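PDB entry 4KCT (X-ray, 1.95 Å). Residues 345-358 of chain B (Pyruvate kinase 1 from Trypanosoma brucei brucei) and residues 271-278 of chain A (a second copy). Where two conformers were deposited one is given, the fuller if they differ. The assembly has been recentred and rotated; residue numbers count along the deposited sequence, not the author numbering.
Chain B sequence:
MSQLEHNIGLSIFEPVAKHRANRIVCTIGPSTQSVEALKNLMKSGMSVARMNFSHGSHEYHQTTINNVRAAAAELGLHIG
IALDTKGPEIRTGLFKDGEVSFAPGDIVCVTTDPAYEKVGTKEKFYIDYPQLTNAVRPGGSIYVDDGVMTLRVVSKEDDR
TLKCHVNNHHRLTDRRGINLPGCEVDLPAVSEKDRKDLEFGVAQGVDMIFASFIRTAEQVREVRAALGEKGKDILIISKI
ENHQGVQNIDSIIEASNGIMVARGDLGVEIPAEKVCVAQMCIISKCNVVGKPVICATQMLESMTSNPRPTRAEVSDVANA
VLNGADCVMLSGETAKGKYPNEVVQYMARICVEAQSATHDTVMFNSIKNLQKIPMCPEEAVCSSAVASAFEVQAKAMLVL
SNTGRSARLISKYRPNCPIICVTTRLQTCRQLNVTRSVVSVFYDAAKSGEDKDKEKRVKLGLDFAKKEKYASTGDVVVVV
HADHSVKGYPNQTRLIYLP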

ATOM      1  N   GLN B 345     -28.863 -19.610  17.739  1.00 16.94           N
ATOM      2  CA  GLN B 345     -27.924 -20.542  17.117  1.00 17.53           C
ATOM      3  C   GLN B 345     -27.549 -20.153  15.669  1.00 18.12           C
ATOM      4  O   GLN B 345     -26.378 -20.248  15.286  1.00 18.06           O
ATOM      5  CB  GLN B 345     -28.441 -21.999  17.202  1.00 19.79           C
ATOM      6  CG  GLN B 345     -28.434 -22.544  18.638  1.00 20.65           C
ATOM      7  CD  GLN B 345     -29.376 -23.736  18.817  1.00 29.52           C
ATOM      8  OE1 GLN B 345     -29.801 -24.342  17.843  1.00 28.71           O
ATOM      9  NE2 GLN B 345     -29.799 -23.986  20.055  1.00 25.75           N
ATOM     10  N   TYR B 346     -28.532 -19.698  14.883  1.00 17.45           N
ATOM     11  CA  TYR B 346     -28.243 -19.161  13.541  1.00 17.25           C
ATOM     12  C   TYR B 346     -27.319 -17.934  13.633  1.00 15.12           C
ATOM     13  O   TYR B 346     -26.355 -17.818  12.906  1.00 15.05           O
ATOM     14  CB  TYR B 346     -29.541 -18.756  12.821  1.00 20.16           C
ATOM     15  CG  TYR B 346     -30.023 -19.785  11.842  1.00 22.32           C
ATOM     16  CD1 TYR B 346     -29.462 -19.896  10.579  1.00 24.70           C
ATOM     17  CD2 TYR B 346     -31.045 -20.663  12.194  1.00 25.07           C
ATOM     18  CE1 TYR B 346     -29.901 -20.896   9.689  1.00 23.70           C
ATOM     19  CE2 TYR B 346     -31.423 -21.690  11.371  1.00 25.15           C
ATOM     20  CZ  TYR B 346     -30.888 -21.786  10.109  1.00 26.55           C
ATOM     21  OH  TYR B 346     -31.386 -22.761   9.272  1.00 28.67           O
ATOM     22  N   MET B 347     -27.663 -17.006  14.509  1.00 14.67           N
ATOM     23  CA  MET B 347     -26.930 -15.784  14.592  1.00 14.90           C
ATOM     24  C   MET B 347     -25.480 -16.096  14.951  1.00 16.16           C
ATOM     25  O   MET B 347     -24.552 -15.540  14.364  1.00 15.17           O
ATOM     26  CB  MET B 347     -27.553 -14.875  15.641  1.00 15.88           C
ATOM     27  CG  MET B 347     -26.816 -13.554  15.783  1.00 18.63           C
ATOM     28  SD  MET B 347     -27.843 -12.310  16.643  1.00 23.09           S
ATOM     29  CE  MET B 347     -28.440 -11.333  15.244  1.00 20.12           C
ATOM     30  N   ALA B 348     -25.282 -17.077  15.832  1.00 14.77           N
ATOM     31  CA  ALA B 348     -23.929 -17.476  16.209  1.00 14.54           C
ATOM     32  C   ALA B 348     -23.138 -18.127  15.053  1.00 14.96           C
ATOM     33  O   ALA B 348     -21.947 -17.819  14.869  1.00 13.83           O
ATOM     34  CB  ALA B 348     -23.945 -18.351  17.473  1.00 13.66           C
ATOM     35  N   ARG B 349     -23.808 -18.940  14.221  1.00 14.92           N
ATOM     36  CA  ARG B 349     -23.141 -19.565  13.068  1.00 14.77           C
ATOM     37  C   ARG B 349     -22.763 -18.526  12.004  1.00 14.53           C
ATOM     38  O   ARG B 349     -21.717 -18.639  11.361  1.00 13.73           O
ATOM     39  CB  ARG B 349     -24.036 -20.663  12.438  1.00 16.48           C
ATOM     40  CG  ARG B 349     -24.168 -21.900  13.325  1.00 19.62           C
ATOM     41  CD  ARG B 349     -24.647 -23.133  12.552  1.00 24.17           C
ATOM     42  NE  ARG B 349     -25.995 -22.950  12.035  1.00 25.26           N
ATOM     43  CZ  ARG B 349     -27.109 -23.167  12.740  1.00 29.28           C
ATOM     44  NH1 ARG B 349     -28.296 -22.986  12.170  1.00 28.91           N
ATOM     45  NH2 ARG B 349     -27.040 -23.611  13.998  1.00 28.48           N
ATOM     46  N   ILE B 350     -23.643 -17.558  11.788  1.00 13.11           N
ATOM     47  CA  ILE B 350     -23.383 -16.489  10.821  1.00 13.63           C
ATOM     48  C   ILE B 350     -22.217 -15.619  11.272  1.00 13.01           C
ATOM     49  O   ILE B 350     -21.341 -15.290  10.462  1.00 14.54           O
ATOM     50  CB  ILE B 350     -24.633 -15.574  10.598  1.00 12.73           C
ATOM     51  CG1 ILE B 350     -25.846 -16.400  10.067  1.00 14.02           C
ATOM     52  CG2 ILE B 350     -24.285 -14.458   9.579  1.00 12.72           C
ATOM     53  CD1 ILE B 350     -27.193 -15.704  10.379  1.00 15.27           C
ATOM     54  N   CYS B 351     -22.197 -15.264  12.565  1.00 13.28           N
ATOM     55  CA  CYS B 351     -21.079 -14.517  13.126  1.00 16.43           C
ATOM     56  C   CYS B 351     -19.764 -15.210  12.842  1.00 16.67           C
ATOM     57  O   CYS B 351     -18.822 -14.588  12.416  1.00 14.28           O
ATOM     58  CB  CYS B 351     -21.245 -14.350  14.626  1.00 16.87           C
ATOM     59  SG  CYS B 351     -22.430 -13.076  15.055  1.00 20.36           S
ATOM     60  N   VAL B 352     -19.688 -16.498  13.172  1.00 14.55           N
ATOM     61  CA  VAL B 352     -18.478 -17.265  12.942  1.00 17.24           C
ATOM     62  C   VAL B 352     -18.035 -17.332  11.479  1.00 17.59           C
ATOM     63  O   VAL B 352     -16.841 -17.239  11.185  1.00 15.93           O
ATOM     64  CB  VAL B 352     -18.590 -18.684  13.547  1.00 17.29           C
ATOM     65  CG1 VAL B 352     -17.472 -19.593  13.027  1.00 17.44           C
ATOM     66  CG2 VAL B 352     -18.552 -18.575  15.071  1.00 17.73           C
ATOM     67  N   GLU B 353     -18.980 -17.489  10.556  1.00 17.49           N
ATOM     68  CA  GLU B 353     -18.606 -17.488   9.122  1.00 17.93           C
ATOM     69  C   GLU B 353     -18.022 -16.134   8.709  1.00 16.75           C
ATOM     70  O   GLU B 353     -17.001 -16.075   8.033  1.00 16.71           O
ATOM     71  CB  GLU B 353     -19.815 -17.821   8.222  1.00 18.58           C
ATOM     72  CG  GLU B 353     -20.269 -19.258   8.332  1.00 30.08           C
ATOM     73  CD  GLU B 353     -19.338 -20.230   7.608  1.00 30.31           C
ATOM     74  OE1 GLU B 353     -19.513 -21.451   7.798  1.00 41.68           O
ATOM     75  OE2 GLU B 353     -18.465 -19.769   6.824  1.00 30.75           O
ATOM     76  N   ALA B 354     -18.659 -15.053   9.135  1.00 14.43           N
ATOM     77  CA  ALA B 354     -18.175 -13.703   8.778  1.00 16.01           C
ATOM     78  C   ALA B 354     -16.810 -13.437   9.389  1.00 16.64           C
ATOM     79  O   ALA B 354     -15.897 -12.915   8.723  1.00 16.06           O
ATOM     80  CB  ALA B 354     -19.175 -12.625   9.249  1.00 14.08           C
ATOM     81  N   GLN B 355     -16.666 -13.805  10.657  1.00 14.00           N
ATOM     82  CA  GLN B 355     -15.359 -13.742  11.338  1.00 15.90           C
ATOM     83  C   GLN B 355     -14.284 -14.522  10.560  1.00 15.45           C
ATOM     84  O   GLN B 355     -13.171 -14.013  10.309  1.00 15.49           O
ATOM     85  CB  GLN B 355     -15.516 -14.295  12.770  1.00 16.23           C
ATOM     86  CG  GLN B 355     -14.229 -14.509  13.538  1.00 17.83           C
ATOM     87  CD  GLN B 355     -14.465 -15.358  14.778  1.00 18.20           C
ATOM     88  OE1 GLN B 355     -15.602 -15.449  15.281  1.00 16.55           O
ATOM     89  NE2 GLN B 355     -13.409 -15.996  15.267  1.00 17.21           N
ATOM     90  N   SER B 356     -14.646 -15.702  10.078  1.00 16.13           N
ATOM     91  CA  SER B 356     -13.695 -16.540   9.332  1.00 17.94           C
ATOM     92  C   SER B 356     -13.383 -16.023   7.929  1.00 20.93           C
ATOM     93  O   SER B 356     -12.312 -16.280   7.417  1.00 20.02           O
ATOM     94  CB  SER B 356     -14.181 -18.005   9.246  1.00 18.52           C
ATOM     95  OG  SER B 356     -14.405 -18.528  10.540  1.00 20.64           O
ATOM     96  N   ALA B 357     -14.265 -15.184   7.377  1.00 17.90           N
ATOM     97  CA  ALA B 357     -14.037 -14.569   6.052  1.00 18.75           C
ATOM     98  C   ALA B 357     -13.374 -13.175   6.177  1.00 20.95           C
ATOM     99  O   ALA B 357     -13.198 -12.473   5.184  1.00 21.46           O
ATOM    100  CB  ALA B 357     -15.374 -14.419   5.329  1.00 20.59           C
ATOM    101  N   THR B 358     -13.018 -12.784   7.387  1.00 18.95           N
ATOM    102  CA  THR B 358     -12.434 -11.446   7.613  1.00 20.86           C
ATOM    103  C   THR B 358     -10.918 -11.549   7.408  1.00 20.14           C
ATOM    104  O   THR B 358     -10.299 -12.514   7.848  1.00 22.73           O
ATOM    105  CB  THR B 358     -12.723 -10.972   9.059  1.00 22.19           C
ATOM    106  OG1 THR B 358     -14.127 -10.782   9.220  1.00 21.84           O
ATOM    107  CG2 THR B 358     -12.012  -9.645   9.374  1.00 24.09           C
TER
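Chain A 271-278: PAEKVCVA

Chain B presents one face of a helix that enters the stretch already under way at Gln345(B) and ends at Ser356(B), with regular i to i+4 bonds such as Glu353(B) N to Arg349(B) O, 3.1 Å. Chain A meets it with a short segment: Pro271(A) is extended (phi/psi -53/140), residues 272-274 have helical torsions without the regular bonds, and 275-278 are helical, Ala278(A) N reaching Lys274(A) O at 3.0 Å. The CA register gives the direction. Ile350(B) pairs with Glu273(A) at 4.9 Å (CA to CA) and Ala357(B) with Val277(A) at 6.8 Å, so the residue numbers climb together along both chains while the backbones separate.

Glu273(A) covers the most surface, 107 Å², and its CB points toward chain B. Glu273(A) CB lies 3.8 Å from Ile350(B) CA, in keeping with the 4.9 Å separation of the two CA atoms. With chi1 at 67° (p), its CG comes within 3.2 Å of Glu353(B) CG, a tight methylene contact. Its carboxylate turns to Arg349(B): OE2 forms a long salt bridge to Arg349(B) NE at 3.7 Å, near the guanidinium plane, and water 1 links the same pair, donating to Glu273(A) OE1 at 2.6 Å and accepting from Arg349(B) NE at 3.1 Å.

Glu353(B), with 98 Å² covered, is the counterpart on the helix. Its OE1 accepts a hydrogen bond from Lys274(A) NZ at 2.8 Å within a salt bridge. Lys274(A) leaves its backbone sideways, yet its end reaches this carboxylate. The two acids come close, Glu353(B) OE1 and Glu273(A) OE2 being 4.5 Å apart, and each has a basic partner across the contact: Lys274(A) for Glu353(B), Arg349(B) for Glu273(A).

Val277(A), third at 44 Å², places CG2 4.0 Å from Glu353(B) OE2 and 4.2 Å from Ala357(B) CB. Toward the other end, Ala272(A) CB meets the ring edge of Tyr346(B) at CE1, 4.3 Å.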

ATOM      1  N   PRO A 271     -24.725 -24.550   3.602  1.00 20.26           N
ATOM      2  CA  PRO A 271     -25.245 -23.914   4.822  1.00 19.92           C
ATOM      3  C   PRO A 271     -25.608 -22.431   4.577  1.00 20.04           C
ATOM      4  O   PRO A 271     -24.856 -21.712   3.923  1.00 19.42           O
ATOM      5  CB  PRO A 271     -24.061 -24.012   5.789  1.00 18.51           C
ATOM      6  CG  PRO A 271     -23.323 -25.252   5.337  1.00 20.33           C
ATOM      7  CD  PRO A 271     -23.399 -25.179   3.830  1.00 20.75           C
ATOM      8  N   ALA A 272     -26.721 -21.978   5.148  1.00 18.92           N
ATOM      9  CA  ALA A 272     -27.234 -20.634   4.851  1.00 20.36           C
ATOM     10  C   ALA A 272     -26.179 -19.558   5.160  1.00 18.99           C
ATOM     11  O   ALA A 272     -25.974 -18.633   4.364  1.00 18.62           O
ATOM     12  CB  ALA A 272     -28.524 -20.364   5.634  1.00 25.21           C
ATOM     13  N   GLU A 273     -25.422 -19.771   6.236  1.00 18.71           N
ATOM     14  CA  GLU A 273     -24.393 -18.835   6.649  1.00 22.70           C
ATOM     15  C   GLU A 273     -23.188 -18.770   5.688  1.00 22.32           C
ATOM     16  O   GLU A 273     -22.542 -17.736   5.579  1.00 28.05           O
ATOM     17  CB  GLU A 273     -23.948 -19.132   8.094  1.00 25.10           C
ATOM     18  CG  GLU A 273     -23.215 -20.474   8.270  1.00 24.92           C
ATOM     19  CD  GLU A 273     -24.135 -21.629   8.646  1.00 30.57           C
ATOM     20  OE1 GLU A 273     -25.339 -21.601   8.290  1.00 26.79           O
ATOM     21  OE2 GLU A 273     -23.619 -22.645   9.168  1.00 33.60           O
ATOM     22  N   LYS A 274     -22.981 -19.816   4.888  1.00 17.89           N
ATOM     23  CA  LYS A 274     -21.906 -19.802   3.893  1.00 18.41           C
ATOM     24  C   LYS A 274     -22.279 -19.083   2.600  1.00 18.75           C
ATOM     25  O   LYS A 274     -21.419 -18.801   1.774  1.00 18.18           O
ATOM     26  CB  LYS A 274     -21.419 -21.208   3.576  1.00 21.10           C
ATOM     27  CG  LYS A 274     -20.567 -21.762   4.710  1.00 25.51           C
ATOM     28  CD  LYS A 274     -19.955 -23.102   4.375  1.00 30.25           C
ATOM     29  CE  LYS A 274     -19.216 -23.681   5.586  1.00 31.58           C
ATOM     30  NZ  LYS A 274     -18.020 -22.864   5.960  1.00 30.25           N
ATOM     31  N   VAL A 275     -23.557 -18.806   2.417  1.00 16.66           N
ATOM     32  CA  VAL A 275     -23.989 -18.041   1.226  1.00 17.10           C
ATOM     33  C   VAL A 275     -23.302 -16.666   1.136  1.00 16.72           C
ATOM     34  O   VAL A 275     -22.923 -16.237   0.053  1.00 16.12           O
ATOM     35  CB  VAL A 275     -25.521 -17.879   1.154  1.00 17.19           C
ATOM     36  CG1 VAL A 275     -25.907 -16.983  -0.036  1.00 17.33           C
ATOM     37  CG2 VAL A 275     -26.172 -19.248   1.006  1.00 14.59           C
ATOM     38  N   CYS A 276     -23.092 -16.009   2.269  1.00 17.73           N
ATOM     39  CA  CYS A 276     -22.399 -14.716   2.255  0.56 19.36           C
ATOM     40  C   CYS A 276     -20.989 -14.815   1.707  1.00 20.15           C
ATOM     41  O   CYS A 276     -20.520 -13.901   1.006  1.00 18.00           O
ATOM     42  CB  CYS A 276     -22.391 -14.094   3.636  0.56 23.23           C
ATOM     43  SG  CYS A 276     -24.033 -14.072   4.375  0.56 31.40           S
ATOM     44  N   VAL A 277     -20.312 -15.914   2.027  1.00 18.23           N
ATOM     45  CA  VAL A 277     -18.953 -16.127   1.597  1.00 17.98           C
ATOM     46  C   VAL A 277     -18.928 -16.445   0.084  1.00 17.87           C
ATOM     47  O   VAL A 277     -18.175 -15.835  -0.666  1.00 16.39           O
ATOM     48  CB  VAL A 277     -18.323 -17.299   2.376  1.00 19.84           C
ATOM     49  CG1 VAL A 277     -16.916 -17.584   1.879  1.00 20.11           C
ATOM     50  CG2 VAL A 277     -18.344 -17.006   3.891  1.00 21.64           C
ATOM     51  N   ALA A 278     -19.799 -17.355  -0.354  1.00 14.83           N
ATOM     52  CA  ALA A 278     -19.961 -17.615  -1.795  1.00 16.51           C
ATOM     53  C   ALA A 278     -20.256 -16.325  -2.556  1.00 15.46           C
ATOM     54  O   ALA A 278     -19.666 -16.051  -3.606  1.00 14.37           O
ATOM     55  CB  ALA A 278     -21.077 -18.634  -2.028  1.00 14.38           C
TER
HETATM   56  O   HOH W   1     -27.235 -23.074   9.172  1.00 54.10           O